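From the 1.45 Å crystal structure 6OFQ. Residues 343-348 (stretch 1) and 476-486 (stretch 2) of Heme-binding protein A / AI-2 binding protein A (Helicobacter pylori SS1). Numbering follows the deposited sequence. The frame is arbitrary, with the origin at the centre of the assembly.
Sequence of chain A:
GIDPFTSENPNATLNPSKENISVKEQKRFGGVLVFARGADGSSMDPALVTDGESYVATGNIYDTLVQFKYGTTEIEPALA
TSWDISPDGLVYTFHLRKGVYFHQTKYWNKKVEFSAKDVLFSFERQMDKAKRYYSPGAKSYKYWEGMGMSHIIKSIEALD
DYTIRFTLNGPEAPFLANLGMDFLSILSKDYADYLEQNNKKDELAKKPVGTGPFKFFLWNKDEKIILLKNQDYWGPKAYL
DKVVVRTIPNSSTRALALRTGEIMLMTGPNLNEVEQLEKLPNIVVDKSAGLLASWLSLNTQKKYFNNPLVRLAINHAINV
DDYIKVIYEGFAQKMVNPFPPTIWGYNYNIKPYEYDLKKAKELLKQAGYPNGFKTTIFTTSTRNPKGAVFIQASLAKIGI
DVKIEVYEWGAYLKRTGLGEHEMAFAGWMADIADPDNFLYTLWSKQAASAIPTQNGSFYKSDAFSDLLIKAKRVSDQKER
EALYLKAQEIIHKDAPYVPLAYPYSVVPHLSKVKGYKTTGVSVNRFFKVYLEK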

ATOM      1  N   ILE A 343       0.279 -14.927  -3.876  1.00  6.56           N
ATOM      2  CA  ILE A 343       0.189 -15.153  -2.454  1.00  6.71           C
ATOM      3  C   ILE A 343      -0.474 -16.518  -2.251  1.00  6.68           C
ATOM      4  O   ILE A 343      -1.459 -16.869  -2.889  1.00  6.83           O
ATOM      5  N   TRP A 344       0.043 -17.185  -1.219  1.00  5.16           N
ATOM      6  CA  TRP A 344      -0.572 -18.411  -0.805  1.00  4.94           C
ATOM      7  C   TRP A 344      -2.024 -18.278  -0.374  1.00  5.46           C
ATOM      8  O   TRP A 344      -2.458 -17.193   0.049  1.00  5.37           O
ATOM      9  N   GLY A 345      -2.811 -19.350  -0.494  1.00  5.93           N
ATOM     10  CA  GLY A 345      -4.188 -19.324  -0.035  1.00  5.76           C
ATOM     11  C   GLY A 345      -5.206 -18.892  -1.069  1.00  5.20           C
ATOM     12  O   GLY A 345      -6.418 -18.961  -0.844  1.00  6.07           O
ATOM     13  N   TYR A 346      -4.746 -18.516  -2.262  1.00  5.11           N
ATOM     14  CA  TYR A 346      -5.584 -18.114  -3.368  1.00  5.01           C
ATOM     15  C   TYR A 346      -6.485 -19.265  -3.788  1.00  5.16           C
ATOM     16  O   TYR A 346      -6.017 -20.419  -3.848  1.00  5.76           O
ATOM     17  N   ASN A 347      -7.766 -18.972  -4.023  1.00  4.74           N
ATOM     18  CA  ASN A 347      -8.708 -20.016  -4.318  1.00  5.23           C
ATOM     19  C   ASN A 347      -8.740 -20.163  -5.843  1.00  6.02           C
ATOM     20  O   ASN A 347      -9.431 -19.429  -6.566  1.00  6.13           O
ATOM     21  N   TYR A 348      -8.088 -21.237  -6.298  1.00  6.44           N
ATOM     22  CA  TYR A 348      -8.032 -21.541  -7.746  1.00  7.00           C
ATOM     23  C   TYR A 348      -9.290 -22.214  -8.245  1.00  7.61           C
ATOM     24  O   TYR A 348      -9.387 -22.434  -9.480  1.00  9.22           O
ATOM     25  N   ASP A 476      -0.752 -22.429  11.680  1.00 10.78           N
ATOM     26  CA  ASP A 476      -0.415 -23.363  10.640  1.00 12.21           C
ATOM     27  C   ASP A 476      -1.013 -22.913   9.308  1.00 10.02           C
ATOM     28  O   ASP A 476      -2.210 -22.645   9.168  1.00  9.55           O
ATOM     29  N   GLN A 477      -0.152 -22.883   8.311  1.00 10.50           N
ATOM     30  CA  GLN A 477      -0.556 -22.297   7.029  1.00 10.83           C
ATOM     31  C   GLN A 477      -1.681 -23.106   6.357  1.00 12.50           C
ATOM     32  O   GLN A 477      -2.619 -22.531   5.824  1.00 10.82           O
ATOM     33  N   LYS A 478      -1.638 -24.420   6.336  1.00 12.30           N
ATOM     34  CA  LYS A 478      -2.707 -25.200   5.751  1.00 12.66           C
ATOM     35  C   LYS A 478      -4.034 -25.002   6.415  1.00 10.71           C
ATOM     36  O   LYS A 478      -5.037 -24.878   5.702  1.00  9.53           O
ATOM     37  N   GLU A 479      -4.009 -24.846   7.751  1.00  9.06           N
ATOM     38  CA  GLU A 479      -5.263 -24.558   8.450  1.00  9.53           C
ATOM     39  C   GLU A 479      -5.825 -23.188   8.070  1.00  7.51           C
ATOM     40  O   GLU A 479      -7.019 -23.033   7.880  1.00  8.31           O
ATOM     41  N   ARG A 480      -4.946 -22.200   8.030  1.00  7.01           N
ATOM     42  CA  ARG A 480      -5.400 -20.867   7.602  1.00  5.49           C
ATOM     43  C   ARG A 480      -5.882 -20.888   6.154  1.00  5.90           C
ATOM     44  O   ARG A 480      -6.904 -20.254   5.854  1.00  6.73           O
ATOM     45  N   GLU A 481      -5.189 -21.602   5.286  1.00  6.02           N
ATOM     46  CA  GLU A 481      -5.576 -21.693   3.874  1.00  8.12           C
ATOM     47  C   GLU A 481      -7.005 -22.219   3.770  1.00  7.18           C
ATOM     48  O   GLU A 481      -7.830 -21.684   3.004  1.00  7.25           O
ATOM     49  N   ALA A 482      -7.345 -23.263   4.537  1.00  7.04           N
ATOM     50  CA  ALA A 482      -8.710 -23.781   4.430  1.00  7.41           C
ATOM     51  C   ALA A 482      -9.765 -22.778   4.743  1.00  7.40           C
ATOM     52  O   ALA A 482     -10.785 -22.626   4.062  1.00  8.44           O
ATOM     53  N   LEU A 483      -9.493 -21.947   5.746  1.00  6.97           N
ATOM     54  CA  LEU A 483     -10.418 -20.867   6.125  1.00  6.79           C
ATOM     55  C   LEU A 483     -10.457 -19.762   5.060  1.00  5.69           C
ATOM     56  O   LEU A 483     -11.536 -19.246   4.727  1.00  5.22           O
ATOM     57  N   TYR A 484      -9.288 -19.417   4.531  1.00  5.38           N
ATOM     58  CA  TYR A 484      -9.287 -18.370   3.515  1.00  5.21           C
ATOM     59  C   TYR A 484      -9.925 -18.807   2.189  1.00  5.45           C
ATOM     60  O   TYR A 484     -10.606 -17.996   1.532  1.00  5.45           O
ATOM     61  N   LEU A 485      -9.860 -20.106   1.882  1.00  4.95           N
ATOM     62  CA  LEU A 485     -10.550 -20.621   0.701  1.00  5.63           C
ATOM     63  C   LEU A 485     -12.045 -20.377   0.832  1.00  5.02           C
ATOM     64  O   LEU A 485     -12.725 -19.949  -0.121  1.00  5.25           O
ATOM     65  N   LYS A 486     -12.582 -20.695   2.011  1.00  5.37           N
ATOM     66  CA  LYS A 486     -14.006 -20.530   2.243  1.00  6.74           C
ATOM     67  C   LYS A 486     -14.348 -19.044   2.230  1.00  5.85           C
ATOM     68  O   LYS A 486     -15.392 -18.657   1.679  1.00  6.71           O
TER

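Stretch 1 is an irregular segment that begins with a type II beta turn, Ile343 to Tyr346. It lies against the helix of stretch 2, with Gly345 nearest Glu481 and Asn347 nearest Leu485 along the backbones. The contact buries 462 Å², and Trp344 contributes the largest share.

Asp476 caps the helix from its N-terminal end. Its chi1 is t, and Asp476 OD2 accepts from Glu479 N at 3.0 Å. It does not reach stretch 1.

Gln477 points toward stretch 1 with chi1 and chi2 both t. This extended chain lies over one face of the Trp344 indole. Gln477 CG sits 3.5 Å from the centroid of the Trp344 six-membered ring, almost on the ring normal, in a CH-pi contact. Gln477 OE1 comes within 3.4 Å of Trp344 CG.

Lys478 points away from stretch 1. Lys478 NZ forms a salt bridge with Glu481 OE1 at 2.8 Å, while the other oxygen of that carboxylate, OE2, faces the turn.

Arg480 points toward stretch 1, with chi1 m, chi2 t and chi3 p. Trp344 CZ2 lies over one face of its guanidinium, 3.5 Å from Arg480 NH1, while NH1 itself sits at the edge of the indole. Arg480 NH2 donates to Tyr484 OH at 2.9 Å, one turn further along the helix. The guanidinium has further hydrogen bonds elsewhere in the structure.

Glu481 leaves the helix sideways, but its t, t chain brings the carboxylate back to the turn. Gly345 N donates to Glu481 OE2 at 3.2 Å, a weak bond with a bent angle of 120°. A water bridges the two stretches: its O donates to Glu481 OE2 at 2.9 Å and to Tyr346 O at 2.7 Å. Gly345 has a positive phi of 91°. A CB there would be jammed against the preceding carbonyl oxygen and crowded by Trp344 CE3.

Tyr484 points toward stretch 1 with chi1 m. Tyr484 CE2 touches Trp344 CH2 at 3.9 Å. The two ring planes meet obliquely, at 57°. Trp344 reaches this site with chi1 p and chi2 -86°.

Leu485 starts sideways, and its m, t rotamer carries CD2 to the stretch 1 backbone. Leu485 CD2 lies 3.6 Å from Gly345 O and 3.8 Å from Tyr346 O. Leu485 CD2 also packs 3.6 Å from Asn347 CB. Asn347 points toward the helix with chi1 t, and Asn347 ND2 donates to Leu485 O at 3.1 Å. The CA-to-CB bond of Tyr346 points away from the helix, and that of Lys486 points away from stretch 1.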

ATOM      1  CB  ILE A 343      -0.591 -14.002  -1.820  1.00  6.81           C
ATOM      2  CG1 ILE A 343       0.075 -12.667  -2.101  1.00  7.58           C
ATOM      3  CG2 ILE A 343      -0.758 -14.229  -0.315  1.00  7.81           C
ATOM      4  CD1 ILE A 343      -0.715 -11.491  -1.580  1.00  8.08           C
ATOM      5  CB  TRP A 344       0.206 -19.060   0.338  1.00  5.10           C
ATOM      6  CG  TRP A 344       0.229 -18.313   1.666  1.00  4.97           C
ATOM      7  CD1 TRP A 344       1.103 -17.332   2.015  1.00  5.84           C
ATOM      8  CD2 TRP A 344      -0.720 -18.413   2.728  1.00  5.33           C
ATOM      9  NE1 TRP A 344       0.823 -16.865   3.287  1.00  5.88           N
ATOM     10  CE2 TRP A 344      -0.287 -17.524   3.743  1.00  5.37           C
ATOM     11  CE3 TRP A 344      -1.879 -19.177   2.950  1.00  5.31           C
ATOM     12  CZ2 TRP A 344      -0.920 -17.376   4.955  1.00  5.20           C
ATOM     13  CZ3 TRP A 344      -2.501 -19.008   4.215  1.00  5.79           C
ATOM     14  CH2 TRP A 344      -2.060 -18.099   5.143  1.00  5.38           C
ATOM     15  CB  TYR A 346      -4.726 -17.741  -4.566  1.00  4.80           C
ATOM     16  CG  TYR A 346      -5.401 -17.199  -5.798  1.00  4.81           C
ATOM     17  CD1 TYR A 346      -5.856 -18.026  -6.829  1.00  4.81           C
ATOM     18  CD2 TYR A 346      -5.536 -15.844  -5.973  1.00  4.86           C
ATOM     19  CE1 TYR A 346      -6.428 -17.550  -7.974  1.00  4.83           C
ATOM     20  CE2 TYR A 346      -6.191 -15.325  -7.094  1.00  4.87           C
ATOM     21  CZ  TYR A 346      -6.569 -16.163  -8.097  1.00  4.77           C
ATOM     22  OH  TYR A 346      -7.177 -15.633  -9.206  1.00  5.12           O
ATOM     23  CB  ASN A 347     -10.088 -19.683  -3.752  1.00  5.41           C
ATOM     24  CG  ASN A 347     -11.037 -20.856  -3.830  1.00  6.51           C
ATOM     25  OD1 ASN A 347     -10.916 -21.634  -4.780  1.00  6.94           O
ATOM     26  ND2 ASN A 347     -11.965 -21.001  -2.904  1.00  6.85           N
ATOM     27  CB  TYR A 348      -6.811 -22.450  -7.981  1.00  6.94           C
ATOM     28  CG  TYR A 348      -5.515 -21.713  -7.818  1.00  7.45           C
ATOM     29  CD1 TYR A 348      -5.001 -20.928  -8.830  1.00  7.36           C
ATOM     30  CD2 TYR A 348      -4.809 -21.815  -6.625  1.00  8.19           C
ATOM     31  CE1 TYR A 348      -3.869 -20.147  -8.618  1.00  7.15           C
ATOM     32  CE2 TYR A 348      -3.664 -21.058  -6.426  1.00  8.51           C
ATOM     33  CZ  TYR A 348      -3.164 -20.272  -7.456  1.00  7.65           C
ATOM     34  OH  TYR A 348      -2.049 -19.490  -7.172  1.00  9.85           O
ATOM     35  CB  ASP A 476      -1.058 -24.710  10.974  1.00 12.95           C
ATOM     36  CG  ASP A 476      -0.786 -25.761   9.921  1.00 18.07           C
ATOM     37  OD1 ASP A 476       0.306 -26.349   9.864  1.00 20.40           O
ATOM     38  OD2 ASP A 476      -1.661 -26.042   9.106  1.00 17.83           O
ATOM     39  CB  GLN A 477       0.613 -22.037   6.100  1.00 12.17           C
ATOM     40  CG  GLN A 477       0.227 -21.272   4.830  1.00 11.91           C
ATOM     41  CD  GLN A 477       1.384 -20.989   3.890  1.00 13.13           C
ATOM     42  OE1 GLN A 477       1.416 -21.376   2.702  1.00 14.57           O
ATOM     43  NE2 GLN A 477       2.268 -20.179   4.397  1.00 12.94           N
ATOM     44  CB  LYS A 478      -2.369 -26.709   5.757  1.00 16.98           C
ATOM     45  CG  LYS A 478      -1.349 -27.070   4.694  1.00 26.05           C
ATOM     46  CD  LYS A 478      -1.534 -26.514   3.284  1.00 35.78           C
ATOM     47  CE  LYS A 478      -2.346 -27.399   2.338  1.00 42.65           C
ATOM     48  NZ  LYS A 478      -2.227 -26.941   0.917  1.00 41.37           N
ATOM     49  CB  GLU A 479      -5.229 -24.685   9.979  1.00 11.81           C
ATOM     50  CG  GLU A 479      -4.820 -26.072  10.442  1.00 15.86           C
ATOM     51  CD  GLU A 479      -4.665 -26.167  11.949  1.00 21.04           C
ATOM     52  OE1 GLU A 479      -5.154 -25.299  12.665  1.00 22.07           O
ATOM     53  OE2 GLU A 479      -4.126 -27.221  12.372  1.00 30.00           O
ATOM     54  CB  ARG A 480      -4.199 -19.898   7.746  1.00  5.50           C
ATOM     55  CG  ARG A 480      -3.770 -19.659   9.182  1.00  5.09           C
ATOM     56  CD  ARG A 480      -2.603 -18.655   9.218  1.00  5.59           C
ATOM     57  NE  ARG A 480      -3.060 -17.311   8.957  1.00  5.19           N
ATOM     58  CZ  ARG A 480      -2.343 -16.287   8.491  1.00  5.24           C
ATOM     59  NH1 ARG A 480      -1.067 -16.348   8.268  1.00  5.81           N
ATOM     60  NH2 ARG A 480      -2.979 -15.146   8.296  1.00  5.36           N
ATOM     61  CB  GLU A 481      -4.627 -22.622   3.115  1.00 11.12           C
ATOM     62  CG  GLU A 481      -4.876 -22.716   1.613  1.00 17.02           C
ATOM     63  CD  GLU A 481      -3.601 -23.232   0.921  1.00 22.98           C
ATOM     64  OE1 GLU A 481      -3.139 -24.299   1.377  1.00 33.24           O
ATOM     65  OE2 GLU A 481      -2.951 -22.489   0.135  1.00 32.95           O
ATOM     66  CB  ALA A 482      -8.856 -25.051   5.282  1.00  8.93           C
ATOM     67  CB  LEU A 483     -10.026 -20.305   7.498  1.00  7.00           C
ATOM     68  CG  LEU A 483     -10.186 -21.292   8.672  1.00  7.23           C
ATOM     69  CD1 LEU A 483      -9.290 -20.903   9.863  1.00  6.58           C
ATOM     70  CD2 LEU A 483     -11.635 -21.265   9.105  1.00  8.14           C
ATOM     71  CB  TYR A 484      -7.877 -17.856   3.227  1.00  4.82           C
ATOM     72  CG  TYR A 484      -7.294 -17.028   4.347  1.00  4.58           C
ATOM     73  CD1 TYR A 484      -8.059 -16.019   4.916  1.00  4.47           C
ATOM     74  CD2 TYR A 484      -6.016 -17.227   4.786  1.00  4.44           C
ATOM     75  CE1 TYR A 484      -7.518 -15.215   5.938  1.00  4.44           C
ATOM     76  CE2 TYR A 484      -5.511 -16.474   5.822  1.00  4.58           C
ATOM     77  CZ  TYR A 484      -6.230 -15.427   6.379  1.00  4.78           C
ATOM     78  OH  TYR A 484      -5.682 -14.698   7.426  1.00  4.87           O
ATOM     79  CB  LEU A 485     -10.192 -22.078   0.448  1.00  6.32           C
ATOM     80  CG  LEU A 485      -8.795 -22.410  -0.001  1.00  7.39           C
ATOM     81  CD1 LEU A 485      -8.469 -23.894  -0.006  1.00  9.45           C
ATOM     82  CD2 LEU A 485      -8.464 -21.854  -1.359  1.00  7.22           C
ATOM     83  CB  LYS A 486     -14.465 -21.173   3.576  1.00  9.18           C
ATOM     84  CG  LYS A 486     -14.312 -22.678   3.662  1.00 15.49           C
ATOM     85  CD  LYS A 486     -14.648 -23.247   5.038  1.00 22.04           C
ATOM     86  CE  LYS A 486     -14.277 -24.732   4.992  1.00 28.26           C
ATOM     87  NZ  LYS A 486     -14.096 -25.199   6.395  1.00 38.49           N
TER
HETATM   88  O   HOH W   1      -4.187 -21.775  -2.424  1.00 18.58           O